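Local structure of CAG pathogenicity island protein 13 (2G3V) at residues K39-Q44 and N108-K113; L100-E105 and F156-E161; L123-K128 and R137-Q142. The protein is of unknown function but is encoded by the cag pathogenicity island of Helicobacter pylori, the locus of a type IV secretion system. All blocks are in the same frame, centred on the assembly; numbering follows the deposited sequence.

Contact 1 of 3, residues K39-Q44 and N108-K113; sequences KKIIDQ and NFLFSK
Leu110 points its forked end at helix 35-57 and divides its two methyls between successive isoleucines. CD2 meets the branch methyl of Ile41, with Leu110 CD2 to Ile41 CG2 at 4.2 Å, while CD1 comes alongside the longer arm of Ile42, with Leu110 CD1 to Ile42 CG1 at 4.3 Å. The fork is set by the leucine's second torsion: chi2 is -177°, which stretches CD1 straight on from CA and leaves CD2 to branch off to the flank. Both isoleucines carry CG1 on the backbone N side, but they use different atoms. Ile41 faces the loop directly and offers CG2; Ile42 starts out tangential to the loop and reaches it with its extended arm. All the contact is aliphatic, and no hydrogen bond crosses between the two segments. The leucine has a positive phi of 89°, consistent with a change of direction in the loop. Next to it, Phe109 meets Tyr166 edge-to-face. Ile103 of helix 82-105 touches both Ile42 and Leu110 and so closes the group from a third direction. Such a leucine, laid from the loop between helices 82-105 and 128-133 against two successive residues of helix 35-57, is loop-on-helix packing in an all-helical fold.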
ATOM      1  N   LYS A  39      -2.965   5.271  14.663  1.00  6.50           N
ATOM      2  CA  LYS A  39      -4.193   4.506  14.452  1.00  5.65           C
ATOM      3  C   LYS A  39      -4.842   4.931  13.145  1.00  6.28           C
ATOM      4  O   LYS A  39      -5.421   4.114  12.416  1.00  8.15           O
ATOM      5  CB  LYS A  39      -5.175   4.728  15.611  1.00  5.45           C
ATOM      6  CG  LYS A  39      -6.518   4.017  15.431  1.00  5.54           C
ATOM      7  CD  LYS A  39      -6.366   2.487  15.312  1.00  5.94           C
ATOM      8  CE  LYS A  39      -5.917   1.830  16.631  1.00  4.59           C
ATOM      9  NZ  LYS A  39      -5.916   0.342  16.591  1.00  1.05           N
ATOM     10  N   LYS A  40      -4.748   6.218  12.848  1.00  5.70           N
ATOM     11  CA  LYS A  40      -5.297   6.744  11.614  1.00  3.95           C
ATOM     12  C   LYS A  40      -4.710   5.948  10.442  1.00  3.82           C
ATOM     13  O   LYS A  40      -5.417   5.552   9.511  1.00  1.90           O
ATOM     14  CB  LYS A  40      -4.925   8.214  11.477  1.00  5.55           C
ATOM     15  CG  LYS A  40      -5.564   8.899  10.293  1.00  8.55           C
ATOM     16  CD  LYS A  40      -4.974  10.274  10.073  1.00 10.80           C
ATOM     17  CE  LYS A  40      -5.721  11.035   8.972  1.00 13.47           C
ATOM     18  NZ  LYS A  40      -5.630  10.376   7.634  1.00 14.20           N
ATOM     19  N   ILE A  41      -3.405   5.715  10.500  1.00  4.18           N
ATOM     20  CA  ILE A  41      -2.710   4.954   9.462  1.00  3.61           C
ATOM     21  C   ILE A  41      -3.192   3.498   9.437  1.00  2.39           C
ATOM     22  O   ILE A  41      -3.512   2.975   8.382  1.00  1.57           O
ATOM     23  CB  ILE A  41      -1.177   4.953   9.702  1.00  2.64           C
ATOM     24  CG1 ILE A  41      -0.658   6.387   9.832  1.00  3.50           C
ATOM     25  CG2 ILE A  41      -0.471   4.195   8.591  1.00  1.49           C
ATOM     26  CD1 ILE A  41      -0.521   7.148   8.544  1.00  5.70           C
ATOM     27  N   ILE A  42      -3.242   2.860  10.606  1.00  3.25           N
ATOM     28  CA  ILE A  42      -3.684   1.464  10.744  1.00  2.56           C
ATOM     29  C   ILE A  42      -5.098   1.190  10.225  1.00  1.05           C
ATOM     30  O   ILE A  42      -5.334   0.195   9.542  1.00  1.05           O
ATOM     31  CB  ILE A  42      -3.597   1.025  12.219  1.00  3.09           C
ATOM     32  CG1 ILE A  42      -2.149   1.195  12.708  1.00  2.79           C
ATOM     33  CG2 ILE A  42      -4.072  -0.427  12.377  1.00  3.90           C
ATOM     34  CD1 ILE A  42      -1.923   0.789  14.185  1.00  3.09           C
ATOM     35  N   ASP A  43      -6.042   2.060  10.557  1.00  1.98           N
ATOM     36  CA  ASP A  43      -7.409   1.876  10.089  1.00  2.74           C
ATOM     37  C   ASP A  43      -7.465   2.003   8.576  1.00  3.87           C
ATOM     38  O   ASP A  43      -8.246   1.310   7.914  1.00  5.68           O
ATOM     39  CB  ASP A  43      -8.340   2.896  10.723  1.00  4.39           C
ATOM     40  CG  ASP A  43      -8.424   2.741  12.220  1.00  4.44           C
ATOM     41  OD1 ASP A  43      -8.086   1.644  12.713  1.00  6.49           O
ATOM     42  OD2 ASP A  43      -8.833   3.708  12.897  1.00  4.87           O
ATOM     43  N   GLN A  44      -6.625   2.875   8.025  1.00  2.64           N
ATOM     44  CA  GLN A  44      -6.575   3.067   6.587  1.00  2.24           C
ATOM     45  C   GLN A  44      -6.059   1.820   5.868  1.00  1.46           C
ATOM     46  O   GLN A  44      -6.518   1.468   4.785  1.00  1.05           O
ATOM     47  CB  GLN A  44      -5.677   4.250   6.236  1.00  2.98           C
ATOM     48  CG  GLN A  44      -6.408   5.457   5.680  1.00  4.04           C
ATOM     49  CD  GLN A  44      -5.448   6.535   5.216  1.00  5.90           C
ATOM     50  OE1 GLN A  44      -4.925   7.320   6.020  1.00  4.22           O
ATOM     51  NE2 GLN A  44      -5.189   6.568   3.907  1.00  6.68           N
ATOM     52  N   ASN A 108       7.000  -0.123  16.995  1.00  4.36           N
ATOM     53  CA  ASN A 108       7.647   1.045  16.390  1.00  2.84           C
ATOM     54  C   ASN A 108       7.721   1.097  14.863  1.00  3.52           C
ATOM     55  O   ASN A 108       8.285   2.034  14.300  1.00  1.93           O
ATOM     56  CB  ASN A 108       9.052   1.223  16.965  1.00  1.88           C
ATOM     57  CG  ASN A 108       9.042   1.596  18.431  1.00  1.32           C
ATOM     58  OD1 ASN A 108      10.018   1.358  19.147  1.00  2.01           O
ATOM     59  ND2 ASN A 108       7.946   2.197  18.887  1.00  1.05           N
ATOM     60  N   PHE A 109       7.172   0.094  14.190  1.00  5.72           N
ATOM     61  CA  PHE A 109       7.160   0.110  12.733  1.00  7.20           C
ATOM     62  C   PHE A 109       6.011   1.080  12.508  1.00  8.19           C
ATOM     63  O   PHE A 109       4.907   0.843  13.003  1.00 10.21           O
ATOM     64  CB  PHE A 109       6.820  -1.277  12.202  1.00  9.98           C
ATOM     65  CG  PHE A 109       6.877  -1.385  10.719  1.00 10.08           C
ATOM     66  CD1 PHE A 109       8.091  -1.585  10.075  1.00 11.18           C
ATOM     67  CD2 PHE A 109       5.717  -1.249   9.957  1.00 10.76           C
ATOM     68  CE1 PHE A 109       8.155  -1.645   8.683  1.00 12.92           C
ATOM     69  CE2 PHE A 109       5.764  -1.305   8.567  1.00 12.65           C
ATOM     70  CZ  PHE A 109       6.984  -1.504   7.925  1.00 12.91           C
ATOM     71  N   LEU A 110       6.259   2.159  11.775  1.00  7.81           N
ATOM     72  CA  LEU A 110       5.249   3.207  11.572  1.00  9.89           C
ATOM     73  C   LEU A 110       5.499   4.154  12.751  1.00  9.36           C
ATOM     74  O   LEU A 110       4.595   4.487  13.520  1.00 10.43           O
ATOM     75  CB  LEU A 110       3.814   2.673  11.676  1.00  9.90           C
ATOM     76  CG  LEU A 110       3.222   1.757  10.608  1.00 11.35           C
ATOM     77  CD1 LEU A 110       1.765   1.474  10.991  1.00 11.19           C
ATOM     78  CD2 LEU A 110       3.298   2.410   9.230  1.00  8.61           C
ATOM     79  N   PHE A 111       6.756   4.562  12.859  1.00  8.55           N
ATOM     80  CA  PHE A 111       7.283   5.423  13.905  1.00  6.27           C
ATOM     81  C   PHE A 111       6.972   6.906  13.687  1.00  7.28           C
ATOM     82  O   PHE A 111       6.518   7.606  14.601  1.00  8.60           O
ATOM     83  CB  PHE A 111       8.802   5.215  13.946  1.00  4.60           C
ATOM     84  CG  PHE A 111       9.452   5.590  15.255  1.00  4.80           C
ATOM     85  CD1 PHE A 111       9.142   4.903  16.428  1.00  2.06           C
ATOM     86  CD2 PHE A 111      10.422   6.592  15.300  1.00  4.48           C
ATOM     87  CE1 PHE A 111       9.788   5.197  17.622  1.00  2.23           C
ATOM     88  CE2 PHE A 111      11.082   6.904  16.499  1.00  4.01           C
ATOM     89  CZ  PHE A 111      10.764   6.201  17.663  1.00  3.73           C
ATOM     90  N   SER A 112       7.213   7.386  12.472  1.00  6.85           N
ATOM     91  CA  SER A 112       7.002   8.792  12.161  1.00  5.20           C
ATOM     92  C   SER A 112       6.015   8.983  11.042  1.00  6.15           C
ATOM     93  O   SER A 112       5.406   8.027  10.565  1.00  5.59           O
ATOM     94  CB  SER A 112       8.311   9.418  11.720  1.00  6.35           C
ATOM     95  OG  SER A 112       8.661   8.928  10.431  1.00  4.77           O
ATOM     96  N   LYS A 113       5.880  10.235  10.607  1.00  6.19           N
ATOM     97  CA  LYS A 113       4.971  10.558   9.523  1.00  6.18           C
ATOM     98  C   LYS A 113       5.538  10.125   8.173  1.00  6.75           C
ATOM     99  O   LYS A 113       4.784   9.968   7.212  1.00  7.94           O
ATOM    100  CB  LYS A 113       4.658  12.057   9.516  1.00  7.15           C
ATOM    101  CG  LYS A 113       3.652  12.471  10.599  1.00  4.91           C
ATOM    102  CD  LYS A 113       3.291  13.950  10.517  1.00  6.66           C
ATOM    103  CE  LYS A 113       2.299  14.369  11.606  1.00  4.80           C
ATOM    104  NZ  LYS A 113       1.768  15.744  11.413  1.00  3.22           N
TER

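Contact 2 of 3, residues L100-E105 and F156-E161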
ATOM      1  N   LEU A 100       0.158  -5.427   7.953  1.00  2.51           N
ATOM      2  CA  LEU A 100      -0.643  -5.385   9.172  1.00  3.37           C
ATOM      3  C   LEU A 100       0.021  -6.222  10.266  1.00  4.02           C
ATOM      4  O   LEU A 100       0.080  -5.805  11.421  1.00  5.04           O
ATOM      5  CB  LEU A 100      -2.047  -5.915   8.883  1.00  4.02           C
ATOM      6  CG  LEU A 100      -3.274  -5.050   9.160  1.00  3.53           C
ATOM      7  CD1 LEU A 100      -2.933  -3.573   9.201  1.00  5.49           C
ATOM      8  CD2 LEU A 100      -4.302  -5.342   8.083  1.00  2.89           C
ATOM      9  N   HIS A 101       0.523  -7.401   9.915  1.00  3.11           N
ATOM     10  CA  HIS A 101       1.191  -8.244  10.910  1.00  3.60           C
ATOM     11  C   HIS A 101       2.511  -7.633  11.338  1.00  2.91           C
ATOM     12  O   HIS A 101       2.874  -7.698  12.518  1.00  2.32           O
ATOM     13  CB  HIS A 101       1.416  -9.661  10.373  1.00  4.92           C
ATOM     14  CG  HIS A 101       0.162 -10.461  10.286  1.00  6.05           C
ATOM     15  ND1 HIS A 101      -0.676 -10.633  11.365  1.00  7.11           N
ATOM     16  CD2 HIS A 101      -0.423 -11.099   9.246  1.00  6.96           C
ATOM     17  CE1 HIS A 101      -1.728 -11.340  10.994  1.00  6.39           C
ATOM     18  NE2 HIS A 101      -1.599 -11.635   9.712  1.00  9.01           N
ATOM     19  N   ALA A 102       3.227  -7.051  10.373  1.00  3.25           N
ATOM     20  CA  ALA A 102       4.496  -6.388  10.655  1.00  4.17           C
ATOM     21  C   ALA A 102       4.217  -5.362  11.744  1.00  4.72           C
ATOM     22  O   ALA A 102       4.910  -5.322  12.764  1.00  3.74           O
ATOM     23  CB  ALA A 102       5.022  -5.698   9.408  1.00  5.72           C
ATOM     24  N   ILE A 103       3.166  -4.567  11.525  1.00  5.12           N
ATOM     25  CA  ILE A 103       2.726  -3.538  12.457  1.00  3.84           C
ATOM     26  C   ILE A 103       2.438  -4.129  13.846  1.00  5.08           C
ATOM     27  O   ILE A 103       2.867  -3.586  14.861  1.00  5.64           O
ATOM     28  CB  ILE A 103       1.451  -2.814  11.896  1.00  4.32           C
ATOM     29  CG1 ILE A 103       1.832  -1.989  10.658  1.00  1.05           C
ATOM     30  CG2 ILE A 103       0.814  -1.903  12.976  1.00  3.40           C
ATOM     31  CD1 ILE A 103       0.666  -1.355   9.920  1.00  1.05           C
ATOM     32  N   ALA A 104       1.720  -5.246  13.897  1.00  5.76           N
ATOM     33  CA  ALA A 104       1.404  -5.886  15.170  1.00  4.56           C
ATOM     34  C   ALA A 104       2.653  -6.370  15.917  1.00  3.95           C
ATOM     35  O   ALA A 104       2.872  -6.017  17.067  1.00  3.96           O
ATOM     36  CB  ALA A 104       0.455  -7.065  14.931  1.00  6.80           C
ATOM     37  N   GLU A 105       3.457  -7.183  15.242  1.00  4.39           N
ATOM     38  CA  GLU A 105       4.686  -7.774  15.780  1.00  4.64           C
ATOM     39  C   GLU A 105       5.867  -6.817  16.075  1.00  3.49           C
ATOM     40  O   GLU A 105       6.873  -7.230  16.662  1.00  1.75           O
ATOM     41  CB  GLU A 105       5.136  -8.879  14.813  1.00  8.37           C
ATOM     42  CG  GLU A 105       6.366  -9.694  15.216  1.00 12.52           C
ATOM     43  CD  GLU A 105       6.127 -10.603  16.420  1.00 14.46           C
ATOM     44  OE1 GLU A 105       5.057 -11.246  16.485  1.00 16.18           O
ATOM     45  OE2 GLU A 105       7.016 -10.688  17.293  1.00 15.59           O
ATOM     46  N   PHE A 156       7.595  -6.088   3.793  1.00 14.50           N
ATOM     47  CA  PHE A 156       7.036  -6.182   5.148  1.00 14.33           C
ATOM     48  C   PHE A 156       7.345  -7.433   5.965  1.00 14.35           C
ATOM     49  O   PHE A 156       6.849  -7.590   7.072  1.00 12.86           O
ATOM     50  CB  PHE A 156       5.523  -5.991   5.081  1.00 12.25           C
ATOM     51  CG  PHE A 156       5.107  -4.798   4.275  1.00 10.81           C
ATOM     52  CD1 PHE A 156       5.638  -3.534   4.547  1.00 10.91           C
ATOM     53  CD2 PHE A 156       4.187  -4.930   3.247  1.00  8.85           C
ATOM     54  CE1 PHE A 156       5.252  -2.414   3.796  1.00  9.14           C
ATOM     55  CE2 PHE A 156       3.794  -3.825   2.497  1.00  9.60           C
ATOM     56  CZ  PHE A 156       4.329  -2.561   2.772  1.00  7.93           C
ATOM     57  N   VAL A 157       8.168  -8.322   5.422  1.00 17.06           N
ATOM     58  CA  VAL A 157       8.547  -9.544   6.122  1.00 18.31           C
ATOM     59  C   VAL A 157       9.811  -9.206   6.898  1.00 19.36           C
ATOM     60  O   VAL A 157      10.909  -9.239   6.348  1.00 20.82           O
ATOM     61  CB  VAL A 157       8.847 -10.684   5.122  1.00 18.23           C
ATOM     62  CG1 VAL A 157       9.238 -11.954   5.867  1.00 16.66           C
ATOM     63  CG2 VAL A 157       7.632 -10.931   4.251  1.00 18.69           C
HETATM   64  N   MSE A 158       9.658  -8.882   8.173  1.00 20.48           N
HETATM   65  CA  MSE A 158      10.800  -8.502   8.998  1.00 23.21           C
HETATM   66  C   MSE A 158      11.720  -9.642   9.427  1.00 24.20           C
HETATM   67  O   MSE A 158      11.315 -10.800   9.502  1.00 23.83           O
HETATM   68  CB  MSE A 158      10.320  -7.760  10.255  1.00 23.96           C
HETATM   69  CG  MSE A 158       9.250  -6.709   9.995  1.00 25.22           C
HETATM   70 SE   MSE A 158       9.648  -5.540   8.522  1.00 27.55          SE
HETATM   71  CE  MSE A 158      10.866  -4.327   9.397  1.00 27.64           C
ATOM     72  N   THR A 159      12.971  -9.286   9.706  1.00 26.08           N
ATOM     73  CA  THR A 159      13.978 -10.236  10.162  1.00 27.05           C
ATOM     74  C   THR A 159      14.271  -9.872  11.614  1.00 27.53           C
ATOM     75  O   THR A 159      13.905  -8.786  12.065  1.00 26.84           O
ATOM     76  CB  THR A 159      15.277 -10.106   9.356  1.00 26.50           C
ATOM     77  OG1 THR A 159      15.903  -8.856   9.663  1.00 27.12           O
ATOM     78  CG2 THR A 159      14.986 -10.177   7.863  1.00 27.21           C
ATOM     79  N   ASP A 160      14.921 -10.761  12.359  1.00 28.40           N
ATOM     80  CA  ASP A 160      15.223 -10.437  13.750  1.00 28.64           C
ATOM     81  C   ASP A 160      16.033  -9.149  13.807  1.00 27.82           C
ATOM     82  O   ASP A 160      15.799  -8.296  14.653  1.00 27.64           O
ATOM     83  CB  ASP A 160      16.006 -11.566  14.427  1.00 29.73           C
ATOM     84  CG  ASP A 160      15.121 -12.742  14.819  1.00 32.70           C
ATOM     85  OD1 ASP A 160      14.035 -12.502  15.401  1.00 32.44           O
ATOM     86  OD2 ASP A 160      15.521 -13.903  14.560  1.00 34.17           O
ATOM     87  N   GLU A 161      16.982  -9.014  12.889  1.00 27.49           N
ATOM     88  CA  GLU A 161      17.822  -7.830  12.831  1.00 25.95           C
ATOM     89  C   GLU A 161      16.948  -6.588  12.705  1.00 24.57           C
ATOM     90  O   GLU A 161      17.147  -5.598  13.416  1.00 25.00           O
ATOM     91  CB  GLU A 161      18.781  -7.930  11.639  1.00 28.22           C
ATOM     92  CG  GLU A 161      19.792  -6.783  11.515  1.00 28.93           C
ATOM     93  CD  GLU A 161      20.885  -7.088  10.498  1.00 29.67           C
ATOM     94  OE1 GLU A 161      20.557  -7.335   9.317  1.00 29.97           O
ATOM     95  OE2 GLU A 161      22.074  -7.090  10.878  1.00 29.93           O
TER
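Phe156 brings its main chain, more than its ring, up against Ala102 on the last turns of helix 82-105. Their CA atoms, 6.1 Å apart, are the nearest such pair of the two segments. Phe156 O lies 3.5 Å from Ala102 CB, a van der Waals touch of a carbonyl oxygen on a methyl, and Phe156 CB sits 4.4 Å from the same Ala102 CB. Beyond CB the residue leaves the contact: with chi1 at -49° the ring swings past the alanine and settles among Leu99, Ile118 and Phe122. Phe156 has a positive phi; after it Val157 points away from the 100-105 segment and rests on Glu98. Selenomethionine Met158 comes back toward the helix. Its CG reaches Ala102 CB at 4.4 Å, and the side chain curls, all three torsions negative; Met158 also packs on Met163 and Tyr166 of helix 160-168. Thr159 follows as the N-cap of that helix, its OG1 accepting from Glu162 N, and Asp160 and Glu161 begin the first turn. One methyl thus meets a backbone carbonyl and two side-chain carbons. The contact is van der Waals in nature, with no hydrogen bond or charge pair joining the segments, and a methyl-sized side chain is consistent with so short a separation of the two backbones.

Contact 3 of 3, residues L123-K128 and R137-Q142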
ATOM      1  N   LEU A 123      -2.548   2.912  -2.664  1.00  2.72           N
ATOM      2  CA  LEU A 123      -3.424   3.980  -3.159  1.00  4.21           C
ATOM      3  C   LEU A 123      -3.859   3.938  -4.639  1.00  4.75           C
ATOM      4  O   LEU A 123      -5.011   4.215  -4.952  1.00  3.92           O
ATOM      5  CB  LEU A 123      -2.795   5.344  -2.837  1.00  4.41           C
ATOM      6  CG  LEU A 123      -3.186   6.023  -1.511  1.00  2.83           C
ATOM      7  CD1 LEU A 123      -3.636   5.009  -0.502  1.00  3.56           C
ATOM      8  CD2 LEU A 123      -2.002   6.832  -0.970  1.00  2.17           C
ATOM      9  N   PRO A 124      -2.947   3.591  -5.563  1.00  4.42           N
ATOM     10  CA  PRO A 124      -3.249   3.515  -7.009  1.00  3.92           C
ATOM     11  C   PRO A 124      -4.364   2.528  -7.382  1.00  2.32           C
ATOM     12  O   PRO A 124      -4.931   2.590  -8.472  1.00  1.05           O
ATOM     13  CB  PRO A 124      -1.913   3.093  -7.620  1.00  1.05           C
ATOM     14  CG  PRO A 124      -0.928   3.694  -6.696  1.00  4.08           C
ATOM     15  CD  PRO A 124      -1.507   3.386  -5.334  1.00  5.84           C
ATOM     16  N   PHE A 125      -4.658   1.607  -6.475  1.00  1.40           N
ATOM     17  CA  PHE A 125      -5.694   0.612  -6.703  1.00  1.08           C
ATOM     18  C   PHE A 125      -6.838   0.785  -5.717  1.00  1.05           C
ATOM     19  O   PHE A 125      -7.743  -0.036  -5.675  1.00  1.05           O
ATOM     20  CB  PHE A 125      -5.118  -0.802  -6.553  1.00  1.26           C
ATOM     21  CG  PHE A 125      -4.144  -1.186  -7.631  1.00  1.05           C
ATOM     22  CD1 PHE A 125      -4.581  -1.438  -8.932  1.00  1.05           C
ATOM     23  CD2 PHE A 125      -2.782  -1.277  -7.350  1.00  1.68           C
ATOM     24  CE1 PHE A 125      -3.671  -1.772  -9.947  1.00  2.72           C
ATOM     25  CE2 PHE A 125      -1.855  -1.612  -8.351  1.00  3.66           C
ATOM     26  CZ  PHE A 125      -2.299  -1.858  -9.656  1.00  2.41           C
ATOM     27  N   PHE A 126      -6.809   1.855  -4.931  1.00  1.05           N
ATOM     28  CA  PHE A 126      -7.865   2.061  -3.948  1.00  2.13           C
ATOM     29  C   PHE A 126      -8.582   3.410  -4.075  1.00  1.63           C
ATOM     30  O   PHE A 126      -9.806   3.505  -3.957  1.00  1.05           O
ATOM     31  CB  PHE A 126      -7.290   1.899  -2.535  1.00  1.05           C
ATOM     32  CG  PHE A 126      -8.261   2.250  -1.456  1.00  1.65           C
ATOM     33  CD1 PHE A 126      -9.320   1.394  -1.157  1.00  1.05           C
ATOM     34  CD2 PHE A 126      -8.149   3.465  -0.762  1.00  1.05           C
ATOM     35  CE1 PHE A 126     -10.247   1.731  -0.198  1.00  1.05           C
ATOM     36  CE2 PHE A 126      -9.078   3.812   0.199  1.00  1.05           C
ATOM     37  CZ  PHE A 126     -10.128   2.947   0.484  1.00  1.87           C
ATOM     38  N   SER A 127      -7.804   4.453  -4.310  1.00  2.92           N
ATOM     39  CA  SER A 127      -8.344   5.795  -4.453  1.00  3.23           C
ATOM     40  C   SER A 127      -9.090   6.016  -5.762  1.00  2.77           C
ATOM     41  O   SER A 127      -8.565   5.734  -6.850  1.00  1.05           O
ATOM     42  CB  SER A 127      -7.218   6.815  -4.341  1.00  2.39           C
ATOM     43  OG  SER A 127      -7.485   7.915  -5.181  1.00  3.58           O
ATOM     44  N   LYS A 128     -10.314   6.531  -5.646  1.00  2.72           N
ATOM     45  CA  LYS A 128     -11.139   6.808  -6.821  1.00  2.80           C
ATOM     46  C   LYS A 128     -10.524   7.888  -7.705  1.00  2.47           C
ATOM     47  O   LYS A 128     -10.530   7.772  -8.919  1.00  2.98           O
ATOM     48  CB  LYS A 128     -12.541   7.250  -6.412  1.00  1.05           C
ATOM     49  CG  LYS A 128     -13.436   7.538  -7.619  1.00  1.77           C
ATOM     50  CD  LYS A 128     -14.832   7.926  -7.180  1.00  2.85           C
ATOM     51  CE  LYS A 128     -15.485   6.824  -6.356  1.00  2.11           C
ATOM     52  NZ  LYS A 128     -16.750   7.328  -5.779  1.00  7.37           N
ATOM     53  N   ARG A 137      -3.881   2.162 -20.697  1.00  8.23           N
ATOM     54  CA  ARG A 137      -2.500   1.705 -20.791  1.00  9.89           C
ATOM     55  C   ARG A 137      -1.793   1.797 -19.450  1.00  9.19           C
ATOM     56  O   ARG A 137      -1.142   0.854 -19.005  1.00  8.25           O
ATOM     57  CB  ARG A 137      -1.747   2.535 -21.830  1.00 11.78           C
ATOM     58  CG  ARG A 137      -2.309   2.436 -23.253  1.00 14.64           C
ATOM     59  CD  ARG A 137      -2.146   1.039 -23.830  1.00 15.53           C
ATOM     60  NE  ARG A 137      -2.910   0.050 -23.080  1.00 18.28           N
ATOM     61  CZ  ARG A 137      -2.918  -1.254 -23.340  1.00 20.05           C
ATOM     62  NH1 ARG A 137      -2.194  -1.743 -24.342  1.00 21.83           N
ATOM     63  NH2 ARG A 137      -3.656  -2.071 -22.600  1.00 21.01           N
ATOM     64  N   GLU A 138      -1.912   2.953 -18.815  1.00  9.59           N
ATOM     65  CA  GLU A 138      -1.304   3.166 -17.505  1.00  9.68           C
ATOM     66  C   GLU A 138      -1.708   2.043 -16.554  1.00  7.55           C
ATOM     67  O   GLU A 138      -0.869   1.431 -15.897  1.00  8.94           O
ATOM     68  CB  GLU A 138      -1.780   4.494 -16.918  1.00 11.78           C
ATOM     69  CG  GLU A 138      -0.929   5.692 -17.251  1.00 13.45           C
ATOM     70  CD  GLU A 138      -1.606   6.993 -16.854  1.00 15.42           C
ATOM     71  OE1 GLU A 138      -2.150   7.066 -15.723  1.00 15.63           O
ATOM     72  OE2 GLU A 138      -1.592   7.937 -17.676  1.00 16.25           O
HETATM   73  N   MSE A 139      -3.007   1.777 -16.486  1.00  5.44           N
HETATM   74  CA  MSE A 139      -3.512   0.745 -15.592  1.00  5.93           C
HETATM   75  C   MSE A 139      -2.963  -0.627 -15.947  1.00  5.13           C
HETATM   76  O   MSE A 139      -2.564  -1.387 -15.071  1.00  7.08           O
HETATM   77  CB  MSE A 139      -5.049   0.726 -15.632  1.00  8.00           C
HETATM   78  CG  MSE A 139      -5.722  -0.236 -14.640  1.00  9.84           C
HETATM   79 SE   MSE A 139      -5.483   0.207 -12.768  1.00  9.73          SE
HETATM   80  CE  MSE A 139      -6.666   1.731 -12.670  1.00  3.82           C
ATOM     81  N   ASP A 140      -2.934  -0.938 -17.236  1.00  4.90           N
ATOM     82  CA  ASP A 140      -2.461  -2.235 -17.675  1.00  4.50           C
ATOM     83  C   ASP A 140      -1.041  -2.523 -17.268  1.00  3.48           C
ATOM     84  O   ASP A 140      -0.747  -3.599 -16.760  1.00  3.07           O
ATOM     85  CB  ASP A 140      -2.598  -2.364 -19.194  1.00  7.95           C
ATOM     86  CG  ASP A 140      -2.724  -3.808 -19.643  1.00 10.07           C
ATOM     87  OD1 ASP A 140      -3.514  -4.565 -19.018  1.00 13.05           O
ATOM     88  OD2 ASP A 140      -2.045  -4.187 -20.624  1.00 12.81           O
ATOM     89  N   SER A 141      -0.141  -1.571 -17.487  1.00  4.64           N
ATOM     90  CA  SER A 141       1.257  -1.804 -17.125  1.00  5.32           C
ATOM     91  C   SER A 141       1.472  -1.743 -15.619  1.00  5.27           C
ATOM     92  O   SER A 141       2.353  -2.424 -15.084  1.00  6.74           O
ATOM     93  CB  SER A 141       2.185  -0.819 -17.841  1.00  3.87           C
ATOM     94  OG  SER A 141       1.845   0.516 -17.537  1.00  5.89           O
ATOM     95  N   GLN A 142       0.673  -0.931 -14.934  1.00  5.78           N
ATOM     96  CA  GLN A 142       0.796  -0.830 -13.497  1.00  4.97           C
ATOM     97  C   GLN A 142       0.442  -2.188 -12.925  1.00  4.32           C
ATOM     98  O   GLN A 142       1.123  -2.694 -12.036  1.00  6.38           O
ATOM     99  CB  GLN A 142      -0.147   0.247 -12.950  1.00  7.53           C
ATOM    100  CG  GLN A 142       0.161   0.670 -11.508  1.00  7.49           C
ATOM    101  CD  GLN A 142      -0.728   1.794 -11.014  1.00  8.03           C
ATOM    102  OE1 GLN A 142      -1.936   1.616 -10.844  1.00  9.91           O
ATOM    103  NE2 GLN A 142      -0.135   2.965 -10.778  1.00  9.45           N
TER
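Gln142 lies along Pro124 and Phe125, its chain extended to the amide. Its CB points from helix 136-149 toward the 123-128 segment, and CG, anti to the backbone N (chi1 -165°), begins the extended chain. Beyond CB, CG lies 4.0 Å from Phe125 CZ. Next comes CD, 3.8 Å from Pro124 CB. Both ends of the amide touch that same carbon: NE2 is 3.6 Å and OE1 3.5 Å from Pro124 CB. OE1 in addition stands 3.7 Å above the plane of the Phe125 ring, displaced toward its rim. Amide and ring planes are 63° apart, so the two do not stack flat. A turn earlier on the helix, selenomethionine Met139 bends its chain twice to bring SE obliquely to the ring in a Met-aromatic contact, SE to Phe125 CE1 3.9 Å. Tyr146 adds an edge-to-face partner for Phe125, and Tyr89 OH hydrogen-bonds to Phe125 O. Gln142 OE1 is buried here with no hydrogen-bond partner in the model. Placing it over a pi face probably carries a cost, which the apolar contacts of Gln142 CG and CD and of Met139 SE are likely to offset.

Contacts 1 and 2 are neighbours, their centres 13 Å apart. Ile103 is the residue they share, and Phe109 of contact 1 also packs on Met158 of contact 2. Along the chain their segments alternate, 39-44, 100-105, 108-113, 156-161, so helices 35-57 and 82-105 and the two loops interlock at one end of the molecule. Contact 3 lies across the chain's centre, 23 Å from contact 1 and 27 Å from contact 2 between centres, and touches neither. Both its segments, 123-128 and 137-142, fall between the halves of contact 2, and the eight residues between them include most of helix 128-133. Helix 82-105 borders all three: its C-terminal end serves contacts 1 and 2, while Tyr89 and Phe85 reach contact 3.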